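Local structure of viral structural protein 4 (Bombyx mori cytoplasmic polyhedrosis virus, 6TZ0) at residues 2-13 with 157-168; 488-496 with 534-542. The protein binds GTP at a P-loop and accompanies the viral RNA-dependent RNA polymerase, in whose transcription it probably takes part as an NTPase-like partner. All blocks are in the same frame, centred on the assembly; numbering follows the deposited sequence.

Contact 1 (2-13 with 157-168); sequences FAIDPLKHSKLY and IIFDDEKYQSLI
Ile157 meets Phe2 through both backbone and side chain, a worked example of a chain terminus sewn onto a short strand. Its carbonyl oxygen accepts a hydrogen bond from Ala3 N (Ala3 N to Ile157 O 2.9 Å), making a single beta bridge. Above the ring of Phe2 stands Ile157 CD1, a CH-pi contact 4.3 Å from the centroid, while CG2 of the same isoleucine rests on CD1 and CE1 of that ring. The next residue, Ile158, turns its side chain away and bonds through its backbone to His182 and Ile184; strand 157-159 thus pairs in parallel with strand 182-184, and the N-terminal arm joins its side by the one bridge. Phe159 sends its CZ to the edge of the Tyr13 ring, 3.9 Å from Tyr13 CE1, with the two planes at 79°.

Asp161 occupies the N-cap position of helix 162-166, from which Tyr164 reaches into the arm. The phenol leaves the helix with chi1 at -170°, opposite the backbone N, and its ring is held between two neighbours: Phe159 CB covers one face and Ile4 CD1 the other, the latter 3.8 Å from the ring centroid. Tyr164 OH donates to Tyr13 OH at 2.8 Å and accepts a weak bond from Ile4 N at 3.4 Å. Tyr13 OH also points at Ile4 O, at a modelled distance too short to be taken literally. Further on, Leu167 CD1 lies 3.8 Å from Leu12 CD1 and equally close to its other methyl. Ile168 CG1 touches Ala3 CB at 3.8 Å, where Ile172 of helix 170-176 also packs.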
loop_
_atom_site.group_PDB
_atom_site.type_symbol
_atom_site.label_atom_id
_atom_site.label_comp_id
_atom_site.label_asym_id
_atom_site.label_seq_id
_atom_site.Cartn_x
_atom_site.Cartn_y
_atom_site.Cartn_z
ATOM N N PHE B 2 -15.308 22.215 35.294
ATOM C CA PHE B 2 -14.891 22.650 33.973
ATOM C C PHE B 2 -13.733 21.801 33.468
ATOM O O PHE B 2 -13.051 21.118 34.232
ATOM C CB PHE B 2 -14.483 24.115 34.013
ATOM C CG PHE B 2 -15.617 25.048 34.244
ATOM C CD1 PHE B 2 -16.346 25.547 33.184
ATOM C CD2 PHE B 2 -15.979 25.404 35.525
ATOM C CE1 PHE B 2 -17.396 26.401 33.401
ATOM C CE2 PHE B 2 -17.029 26.249 35.743
ATOM C CZ PHE B 2 -17.739 26.747 34.684
ATOM N N ALA B 3 -13.515 21.848 32.154
ATOM C CA ALA B 3 -12.374 21.153 31.573
ATOM C C ALA B 3 -11.063 21.809 31.977
ATOM O O ALA B 3 -10.046 21.126 32.127
ATOM C CB ALA B 3 -12.504 21.114 30.055
ATOM N N ILE B 4 -11.072 23.122 32.155
ATOM C CA ILE B 4 -9.918 23.879 32.611
ATOM C C ILE B 4 -10.295 24.515 33.936
ATOM O O ILE B 4 -11.348 25.152 34.040
ATOM C CB ILE B 4 -9.502 24.937 31.575
ATOM C CG1 ILE B 4 -9.132 24.256 30.262
ATOM C CG2 ILE B 4 -8.335 25.753 32.074
ATOM C CD1 ILE B 4 -9.070 25.179 29.099
ATOM N N ASP B 5 -9.450 24.331 34.937
ATOM C CA ASP B 5 -9.736 24.753 36.302
ATOM C C ASP B 5 -9.748 26.274 36.397
ATOM O O ASP B 5 -8.735 26.907 36.084
ATOM C CB ASP B 5 -8.672 24.161 37.218
ATOM C CG ASP B 5 -9.049 24.209 38.677
ATOM O OD1 ASP B 5 -10.142 24.703 39.014
ATOM O OD2 ASP B 5 -8.241 23.739 39.499
ATOM N N PRO B 6 -10.857 26.902 36.806
ATOM C CA PRO B 6 -10.865 28.367 36.906
ATOM C C PRO B 6 -10.068 28.900 38.076
ATOM O O PRO B 6 -9.645 30.059 38.031
ATOM C CB PRO B 6 -12.354 28.704 37.059
ATOM C CG PRO B 6 -13.069 27.520 36.567
ATOM C CD PRO B 6 -12.212 26.357 36.953
ATOM N N LEU B 7 -9.860 28.105 39.124
ATOM C CA LEU B 7 -9.094 28.578 40.267
ATOM C C LEU B 7 -7.606 28.612 39.969
ATOM O O LEU B 7 -6.871 29.381 40.593
ATOM C CB LEU B 7 -9.365 27.700 41.484
ATOM C CG LEU B 7 -10.794 27.694 42.024
ATOM C CD1 LEU B 7 -10.888 26.716 43.167
ATOM C CD2 LEU B 7 -11.220 29.070 42.464
ATOM N N LYS B 8 -7.149 27.800 39.020
ATOM C CA LYS B 8 -5.758 27.817 38.593
ATOM C C LYS B 8 -5.553 28.726 37.389
ATOM O O LYS B 8 -4.681 29.597 37.405
ATOM C CB LYS B 8 -5.286 26.396 38.264
ATOM C CG LYS B 8 -4.545 25.665 39.384
ATOM C CD LYS B 8 -5.413 25.455 40.612
ATOM C CE LYS B 8 -4.645 24.816 41.754
ATOM N NZ LYS B 8 -4.171 23.452 41.404
ATOM N N HIS B 9 -6.333 28.524 36.335
ATOM C CA HIS B 9 -6.193 29.306 35.110
ATOM C C HIS B 9 -7.255 30.401 35.043
ATOM O O HIS B 9 -8.080 30.442 34.141
ATOM C CB HIS B 9 -6.272 28.387 33.900
ATOM C CG HIS B 9 -5.245 27.303 33.913
ATOM N ND1 HIS B 9 -5.468 26.079 34.503
ATOM C CD2 HIS B 9 -3.981 27.270 33.438
ATOM C CE1 HIS B 9 -4.389 25.332 34.375
ATOM N NE2 HIS B 9 -3.471 26.030 33.732
ATOM N N SER B 10 -7.203 31.310 36.016
ATOM C CA SER B 10 -8.198 32.370 36.095
ATOM C C SER B 10 -8.047 33.399 34.990
ATOM O O SER B 10 -9.047 33.977 34.564
ATOM C CB SER B 10 -8.117 33.067 37.450
ATOM O OG SER B 10 -6.898 33.773 37.576
ATOM N N LYS B 11 -6.826 33.616 34.501
ATOM C CA LYS B 11 -6.576 34.653 33.507
ATOM C C LYS B 11 -7.159 34.281 32.148
ATOM O O LYS B 11 -7.627 35.159 31.408
ATOM C CB LYS B 11 -5.071 34.885 33.411
ATOM C CG LYS B 11 -4.662 36.105 32.633
ATOM C CD LYS B 11 -5.109 37.361 33.351
ATOM C CE LYS B 11 -4.407 37.503 34.691
ATOM N NZ LYS B 11 -2.953 37.773 34.535
ATOM N N LEU B 12 -7.153 32.986 31.819
ATOM C CA LEU B 12 -7.793 32.497 30.602
ATOM C C LEU B 12 -9.296 32.738 30.627
ATOM O O LEU B 12 -9.895 33.075 29.602
ATOM C CB LEU B 12 -7.503 31.009 30.428
ATOM C CG LEU B 12 -8.169 30.306 29.244
ATOM C CD1 LEU B 12 -7.640 30.832 27.923
ATOM C CD2 LEU B 12 -8.011 28.807 29.349
ATOM N N TYR B 13 -9.921 32.574 31.791
ATOM C CA TYR B 13 -11.339 32.878 31.902
ATOM C C TYR B 13 -11.590 34.377 31.927
ATOM O O TYR B 13 -12.651 34.824 31.485
ATOM C CB TYR B 13 -11.925 32.206 33.137
ATOM C CG TYR B 13 -12.103 30.718 32.981
ATOM C CD1 TYR B 13 -13.240 30.197 32.384
ATOM C CD2 TYR B 13 -11.127 29.836 33.408
ATOM C CE1 TYR B 13 -13.402 28.842 32.234
ATOM C CE2 TYR B 13 -11.284 28.476 33.259
ATOM C CZ TYR B 13 -12.425 27.989 32.676
ATOM O OH TYR B 13 -12.585 26.639 32.521
ATOM N N ILE B 157 -17.654 20.290 31.800
ATOM C CA ILE B 157 -18.116 21.490 31.116
ATOM C C ILE B 157 -17.040 21.975 30.153
ATOM O O ILE B 157 -15.898 22.213 30.560
ATOM C CB ILE B 157 -18.482 22.591 32.121
ATOM C CG1 ILE B 157 -19.600 22.113 33.040
ATOM C CG2 ILE B 157 -18.944 23.806 31.400
ATOM C CD1 ILE B 157 -19.801 22.983 34.220
ATOM N N ILE B 158 -17.412 22.136 28.882
ATOM C CA ILE B 158 -16.499 22.537 27.820
ATOM C C ILE B 158 -17.072 23.769 27.132
ATOM O O ILE B 158 -18.280 23.839 26.885
ATOM C CB ILE B 158 -16.304 21.400 26.792
ATOM C CG1 ILE B 158 -15.884 20.107 27.466
ATOM C CG2 ILE B 158 -15.202 21.721 25.822
ATOM C CD1 ILE B 158 -15.945 18.930 26.548
ATOM N N PHE B 159 -16.216 24.737 26.817
ATOM C CA PHE B 159 -16.612 25.818 25.925
ATOM C C PHE B 159 -16.477 25.358 24.480
ATOM O O PHE B 159 -15.660 24.494 24.159
ATOM C CB PHE B 159 -15.753 27.070 26.127
ATOM C CG PHE B 159 -15.990 27.795 27.423
ATOM C CD1 PHE B 159 -17.030 27.455 28.261
ATOM C CD2 PHE B 159 -15.191 28.867 27.768
ATOM C CE1 PHE B 159 -17.232 28.133 29.440
ATOM C CE2 PHE B 159 -15.401 29.552 28.941
ATOM C CZ PHE B 159 -16.423 29.184 29.775
ATOM N N ASP B 160 -17.254 25.968 23.588
ATOM C CA ASP B 160 -17.237 25.587 22.180
ATOM C C ASP B 160 -16.285 26.467 21.367
ATOM O O ASP B 160 -16.528 26.745 20.189
ATOM C CB ASP B 160 -18.655 25.632 21.609
ATOM C CG ASP B 160 -18.823 24.767 20.374
ATOM O OD1 ASP B 160 -17.849 24.103 19.971
ATOM O OD2 ASP B 160 -19.929 24.765 19.798
ATOM N N ASP B 161 -15.211 26.930 21.993
ATOM C CA ASP B 161 -14.161 27.716 21.367
ATOM C C ASP B 161 -12.988 26.801 21.044
ATOM O O ASP B 161 -12.772 25.790 21.706
ATOM C CB ASP B 161 -13.723 28.836 22.313
ATOM C CG ASP B 161 -12.896 29.897 21.636
ATOM O OD1 ASP B 161 -12.673 29.814 20.412
ATOM O OD2 ASP B 161 -12.454 30.824 22.338
ATOM N N GLU B 162 -12.218 27.167 20.020
ATOM C CA GLU B 162 -11.076 26.339 19.641
ATOM C C GLU B 162 -9.866 26.605 20.531
ATOM O O GLU B 162 -9.131 25.675 20.882
ATOM C CB GLU B 162 -10.726 26.571 18.171
ATOM C CG GLU B 162 -9.595 25.703 17.649
ATOM C CD GLU B 162 -9.305 25.932 16.181
ATOM O OE1 GLU B 162 -10.014 26.743 15.551
ATOM O OE2 GLU B 162 -8.356 25.313 15.657
ATOM N N LYS B 163 -9.656 27.871 20.903
ATOM C CA LYS B 163 -8.603 28.242 21.843
ATOM C C LYS B 163 -8.831 27.624 23.217
ATOM O O LYS B 163 -7.868 27.315 23.926
ATOM C CB LYS B 163 -8.531 29.766 21.929
ATOM C CG LYS B 163 -7.493 30.364 22.862
ATOM C CD LYS B 163 -6.090 30.105 22.383
ATOM C CE LYS B 163 -5.107 30.990 23.123
ATOM N NZ LYS B 163 -5.069 30.714 24.578
ATOM N N TYR B 164 -10.091 27.413 23.599
ATOM C CA TYR B 164 -10.378 26.702 24.837
ATOM C C TYR B 164 -10.068 25.216 24.700
ATOM O O TYR B 164 -9.530 24.602 25.624
ATOM C CB TYR B 164 -11.842 26.905 25.226
ATOM C CG TYR B 164 -12.209 26.409 26.608
ATOM C CD1 TYR B 164 -12.029 27.212 27.723
ATOM C CD2 TYR B 164 -12.716 25.129 26.798
ATOM C CE1 TYR B 164 -12.358 26.763 28.978
ATOM C CE2 TYR B 164 -13.031 24.671 28.046
ATOM C CZ TYR B 164 -12.855 25.488 29.133
ATOM O OH TYR B 164 -13.191 25.019 30.378
ATOM N N GLN B 165 -10.416 24.620 23.555
ATOM C CA GLN B 165 -10.258 23.180 23.379
ATOM C C GLN B 165 -8.806 22.780 23.194
ATOM O O GLN B 165 -8.445 21.633 23.470
ATOM C CB GLN B 165 -11.078 22.694 22.190
ATOM C CG GLN B 165 -12.564 22.662 22.425
ATOM C CD GLN B 165 -13.334 22.301 21.177
ATOM O OE1 GLN B 165 -12.753 22.098 20.113
ATOM N NE2 GLN B 165 -14.652 22.242 21.294
ATOM N N SER B 166 -7.966 23.693 22.712
ATOM C CA SER B 166 -6.544 23.392 22.619
ATOM C C SER B 166 -5.876 23.339 23.983
ATOM O O SER B 166 -4.830 22.702 24.122
ATOM C CB SER B 166 -5.840 24.427 21.750
ATOM O OG SER B 166 -5.844 25.688 22.382
ATOM N N LEU B 167 -6.454 23.989 24.985
ATOM C CA LEU B 167 -5.865 24.085 26.308
ATOM C C LEU B 167 -6.428 23.073 27.288
ATOM O O LEU B 167 -6.055 23.101 28.462
ATOM C CB LEU B 167 -6.062 25.497 26.853
ATOM C CG LEU B 167 -5.322 26.556 26.046
ATOM C CD1 LEU B 167 -5.704 27.939 26.497
ATOM C CD2 LEU B 167 -3.832 26.350 26.176
ATOM N N ILE B 168 -7.320 22.200 26.847
ATOM C CA ILE B 168 -7.846 21.161 27.738
ATOM C C ILE B 168 -6.753 20.129 27.991
ATOM O O ILE B 168 -6.043 19.746 27.046
ATOM C CB ILE B 168 -9.098 20.522 27.127
ATOM C CG1 ILE B 168 -10.231 21.546 27.039
ATOM C CG2 ILE B 168 -9.568 19.330 27.924
ATOM C CD1 ILE B 168 -11.441 21.062 26.274
#

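Contact 2 (488-496 with 534-542)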
loop_
_atom_site.group_PDB
_atom_site.type_symbol
_atom_site.label_atom_id
_atom_site.label_comp_id
_atom_site.label_asym_id
_atom_site.label_seq_id
_atom_site.Cartn_x
_atom_site.Cartn_y
_atom_site.Cartn_z
ATOM N N GLU B 488 1.027 33.036 -6.844
ATOM C CA GLU B 488 -0.422 33.059 -6.748
ATOM C C GLU B 488 -1.037 32.249 -7.883
ATOM O O GLU B 488 -0.471 32.126 -8.968
ATOM C CB GLU B 488 -0.927 34.495 -6.803
ATOM C CG GLU B 488 -0.389 35.390 -5.726
ATOM C CD GLU B 488 -0.853 36.817 -5.903
ATOM O OE1 GLU B 488 -1.548 37.094 -6.900
ATOM O OE2 GLU B 488 -0.509 37.666 -5.061
ATOM N N GLY B 489 -2.218 31.692 -7.619
ATOM C CA GLY B 489 -2.917 30.906 -8.611
ATOM C C GLY B 489 -4.401 31.212 -8.598
ATOM O O GLY B 489 -4.911 31.846 -7.677
ATOM N N HIS B 490 -5.088 30.760 -9.643
ATOM C CA HIS B 490 -6.523 30.976 -9.728
ATOM C C HIS B 490 -7.370 29.750 -9.436
ATOM O O HIS B 490 -8.511 29.913 -9.009
ATOM C CB HIS B 490 -6.931 31.504 -11.105
ATOM C CG HIS B 490 -6.568 32.933 -11.346
ATOM N ND1 HIS B 490 -5.559 33.314 -12.201
ATOM C CD2 HIS B 490 -7.056 34.074 -10.809
ATOM C CE1 HIS B 490 -5.478 34.632 -12.221
ATOM N NE2 HIS B 490 -6.362 35.116 -11.371
ATOM N N PHE B 491 -6.859 28.539 -9.649
ATOM C CA PHE B 491 -7.694 27.355 -9.494
ATOM C C PHE B 491 -6.832 26.128 -9.254
ATOM O O PHE B 491 -5.645 26.109 -9.577
ATOM C CB PHE B 491 -8.619 27.159 -10.700
ATOM C CG PHE B 491 -7.922 27.133 -12.033
ATOM C CD1 PHE B 491 -7.730 28.302 -12.747
ATOM C CD2 PHE B 491 -7.512 25.940 -12.597
ATOM C CE1 PHE B 491 -7.108 28.289 -13.969
ATOM C CE2 PHE B 491 -6.894 25.922 -13.826
ATOM C CZ PHE B 491 -6.693 27.100 -14.510
ATOM N N ASN B 492 -7.462 25.093 -8.693
ATOM C CA ASN B 492 -6.738 23.944 -8.165
ATOM C C ASN B 492 -6.137 23.042 -9.231
ATOM O O ASN B 492 -5.350 22.160 -8.883
ATOM C CB ASN B 492 -7.640 23.085 -7.281
ATOM C CG ASN B 492 -8.044 23.780 -6.013
ATOM O OD1 ASN B 492 -9.224 23.959 -5.747
ATOM N ND2 ASN B 492 -7.063 24.187 -5.224
ATOM N N ALA B 493 -6.485 23.213 -10.505
ATOM C CA ALA B 493 -5.869 22.381 -11.530
ATOM C C ALA B 493 -4.442 22.807 -11.830
ATOM O O ALA B 493 -3.718 22.071 -12.502
ATOM C CB ALA B 493 -6.695 22.409 -12.811
ATOM N N GLN B 494 -4.022 23.966 -11.344
ATOM C CA GLN B 494 -2.644 24.408 -11.447
ATOM C C GLN B 494 -1.735 23.760 -10.415
ATOM O O GLN B 494 -0.540 24.052 -10.408
ATOM C CB GLN B 494 -2.596 25.925 -11.317
ATOM C CG GLN B 494 -3.269 26.619 -12.468
ATOM C CD GLN B 494 -3.350 28.102 -12.288
ATOM O OE1 GLN B 494 -2.980 28.631 -11.247
ATOM N NE2 GLN B 494 -3.835 28.791 -13.304
ATOM N N ASP B 495 -2.260 22.877 -9.563
ATOM C CA ASP B 495 -1.424 22.132 -8.629
ATOM C C ASP B 495 -0.470 21.194 -9.346
ATOM O O ASP B 495 0.611 20.897 -8.829
ATOM C CB ASP B 495 -2.302 21.337 -7.670
ATOM C CG ASP B 495 -3.034 22.213 -6.696
ATOM O OD1 ASP B 495 -2.500 23.283 -6.352
ATOM O OD2 ASP B 495 -4.142 21.832 -6.271
ATOM N N ALA B 496 -0.850 20.710 -10.521
ATOM C CA ALA B 496 0.031 19.908 -11.354
ATOM C C ALA B 496 0.982 20.755 -12.187
ATOM O O ALA B 496 1.805 20.200 -12.919
ATOM C CB ALA B 496 -0.801 19.015 -12.276
ATOM N N TYR B 534 -13.259 30.807 -12.626
ATOM C CA TYR B 534 -12.257 30.365 -11.667
ATOM C C TYR B 534 -12.894 29.866 -10.383
ATOM O O TYR B 534 -12.369 28.935 -9.768
ATOM C CB TYR B 534 -11.287 31.502 -11.363
ATOM C CG TYR B 534 -10.408 31.907 -12.517
ATOM C CD1 TYR B 534 -10.145 31.036 -13.562
ATOM C CD2 TYR B 534 -9.869 33.181 -12.573
ATOM C CE1 TYR B 534 -9.351 31.419 -14.614
ATOM C CE2 TYR B 534 -9.082 33.573 -13.621
ATOM C CZ TYR B 534 -8.825 32.690 -14.639
ATOM O OH TYR B 534 -8.032 33.082 -15.686
ATOM N N TYR B 535 -14.022 30.459 -9.974
ATOM C CA TYR B 535 -14.781 29.935 -8.844
ATOM C C TYR B 535 -15.304 28.538 -9.134
ATOM O O TYR B 535 -15.269 27.663 -8.262
ATOM C CB TYR B 535 -15.941 30.871 -8.508
ATOM C CG TYR B 535 -16.851 30.318 -7.440
ATOM C CD1 TYR B 535 -16.453 30.294 -6.115
ATOM C CD2 TYR B 535 -18.103 29.809 -7.760
ATOM C CE1 TYR B 535 -17.272 29.782 -5.140
ATOM C CE2 TYR B 535 -18.923 29.291 -6.793
ATOM C CZ TYR B 535 -18.504 29.278 -5.484
ATOM O OH TYR B 535 -19.323 28.767 -4.508
ATOM N N ARG B 536 -15.779 28.308 -10.359
ATOM C CA ARG B 536 -16.228 26.980 -10.754
ATOM C C ARG B 536 -15.076 25.982 -10.816
ATOM O O ARG B 536 -15.305 24.775 -10.726
ATOM C CB ARG B 536 -16.972 27.090 -12.094
ATOM C CG ARG B 536 -17.632 25.827 -12.639
ATOM C CD ARG B 536 -18.533 26.157 -13.812
ATOM N NE ARG B 536 -19.139 24.978 -14.416
ATOM C CZ ARG B 536 -18.663 24.368 -15.492
ATOM N NH1 ARG B 536 -17.584 24.836 -16.091
ATOM N NH2 ARG B 536 -19.270 23.297 -15.975
ATOM N N LEU B 537 -13.837 26.450 -10.920
ATOM C CA LEU B 537 -12.704 25.538 -10.875
ATOM C C LEU B 537 -11.958 25.516 -9.542
ATOM O O LEU B 537 -11.001 24.753 -9.410
ATOM C CB LEU B 537 -11.725 25.875 -11.989
ATOM C CG LEU B 537 -12.173 25.630 -13.413
ATOM C CD1 LEU B 537 -11.123 26.186 -14.315
ATOM C CD2 LEU B 537 -12.360 24.145 -13.629
ATOM N N LEU B 538 -12.356 26.318 -8.556
ATOM C CA LEU B 538 -11.644 26.400 -7.278
ATOM C C LEU B 538 -12.584 26.140 -6.109
ATOM O O LEU B 538 -13.285 27.059 -5.654
ATOM C CB LEU B 538 -10.971 27.758 -7.108
ATOM C CG LEU B 538 -10.161 28.099 -5.848
ATOM C CD1 LEU B 538 -8.922 27.252 -5.715
ATOM C CD2 LEU B 538 -9.787 29.564 -5.817
ATOM N N PRO B 539 -12.632 24.922 -5.594
ATOM C CA PRO B 539 -13.287 24.668 -4.311
ATOM C C PRO B 539 -12.375 25.072 -3.159
ATOM O O PRO B 539 -11.267 25.562 -3.349
ATOM C CB PRO B 539 -13.502 23.158 -4.319
ATOM C CG PRO B 539 -13.393 22.765 -5.708
ATOM C CD PRO B 539 -12.424 23.678 -6.342
ATOM N N ALA B 540 -12.862 24.844 -1.948
ATOM C CA ALA B 540 -12.068 25.070 -0.743
ATOM C C ALA B 540 -11.491 23.755 -0.232
ATOM O O ALA B 540 -11.789 23.301 0.867
ATOM C CB ALA B 540 -12.918 25.752 0.324
ATOM N N LEU B 541 -10.643 23.141 -1.049
ATOM C CA LEU B 541 -10.090 21.834 -0.735
ATOM C C LEU B 541 -8.685 21.900 -0.158
ATOM O O LEU B 541 -8.149 20.864 0.236
ATOM C CB LEU B 541 -10.112 20.942 -1.979
ATOM C CG LEU B 541 -11.532 20.613 -2.452
ATOM C CD1 LEU B 541 -11.551 19.814 -3.730
ATOM C CD2 LEU B 541 -12.301 19.884 -1.379
ATOM N N HIS B 542 -8.084 23.081 -0.084
ATOM C CA HIS B 542 -6.864 23.291 0.679
ATOM C C HIS B 542 -7.185 24.080 1.938
ATOM O O HIS B 542 -8.315 24.534 2.131
ATOM C CB HIS B 542 -5.803 23.995 -0.164
ATOM C CG HIS B 542 -5.298 23.158 -1.292
ATOM N ND1 HIS B 542 -5.740 23.304 -2.587
ATOM C CD2 HIS B 542 -4.453 22.103 -1.301
ATOM C CE1 HIS B 542 -5.143 22.412 -3.355
ATOM N NE2 HIS B 542 -4.361 21.667 -2.597
#
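His490 and Tyr534 form an offset stack in a buried contact that has no hydrogen bond across it, an illustration of how far aromatic and apolar packing can join two chain segments. The ring centroids are 4.3 Å apart and the planes 23° from parallel. His490 CB sits over the middle of the tyrosine ring, 3.7 Å from its centroid, and the imidazole is displaced toward the CD2 and CE2 rim. Phe491 enlarges the cluster, its CD1 touching Tyr534 CD1 although these two rings barely overlap. With CG between the backbone N and the carbonyl carbon (chi1 54°), the Phe491 ring runs alongside Leu537, whose CD1 lies over one face at 4.1 Å from the centroid; Gln494 CG covers the opposite face.

The sheet from which His490 emerges has five parallel strands in the order 2-3-1-4-5, as in kinase-type P-loop folds, and strand 484-489 adjoins strand 347-353, which leads into the P-loop. The side chain of His490 comes within about 4 Å of that of Lys359, and Tyr534 is similarly close to Lys355; both lysines are GTP-binding residues of this protein, though no GTP is bound to this chain here.

Farther along, Asn492 OD1 rests against Pro539 CD at 3.3 Å and is equally near Leu538 CD1. Asn492 ND2 comes in at the edge of the His542 ring, 3.1 Å from His542 ND1, but at a poor angle for a hydrogen bond. Asp495 OD2 approaches His542 CE1 at 3.1 Å, carboxylate and ring planes 85° apart. His542 NE2 makes a weak hydrogen bond with Glu634 OE1 of the polymerase chain, and that oxygen and Asp495 OD2, two like charges, also lie close to each other.

Starting at the N terminus, the chain runs through the arm of contact 1 and the helices beyond it, then returns at strand 157-159 and helix 162-166, closing a loop of 143 residues. Only after passing the antiparallel sheet and the P-loop does it reach contact 2, where a shorter loop of 37 residues, including strand 504-507, is closed. The two contacts thus follow in series and neither nest nor cross. The centres of contact 1 and contact 2 are about 38 Å apart, on opposite sides of the chain's centre. Contact 1 fastens the N-terminal arm to a small two-stranded sheet; contact 2 ties the residues that follow strand 484-489 to helix 524-537 and the segment leading to strand 543-545. Both contacts also border the polymerase chain.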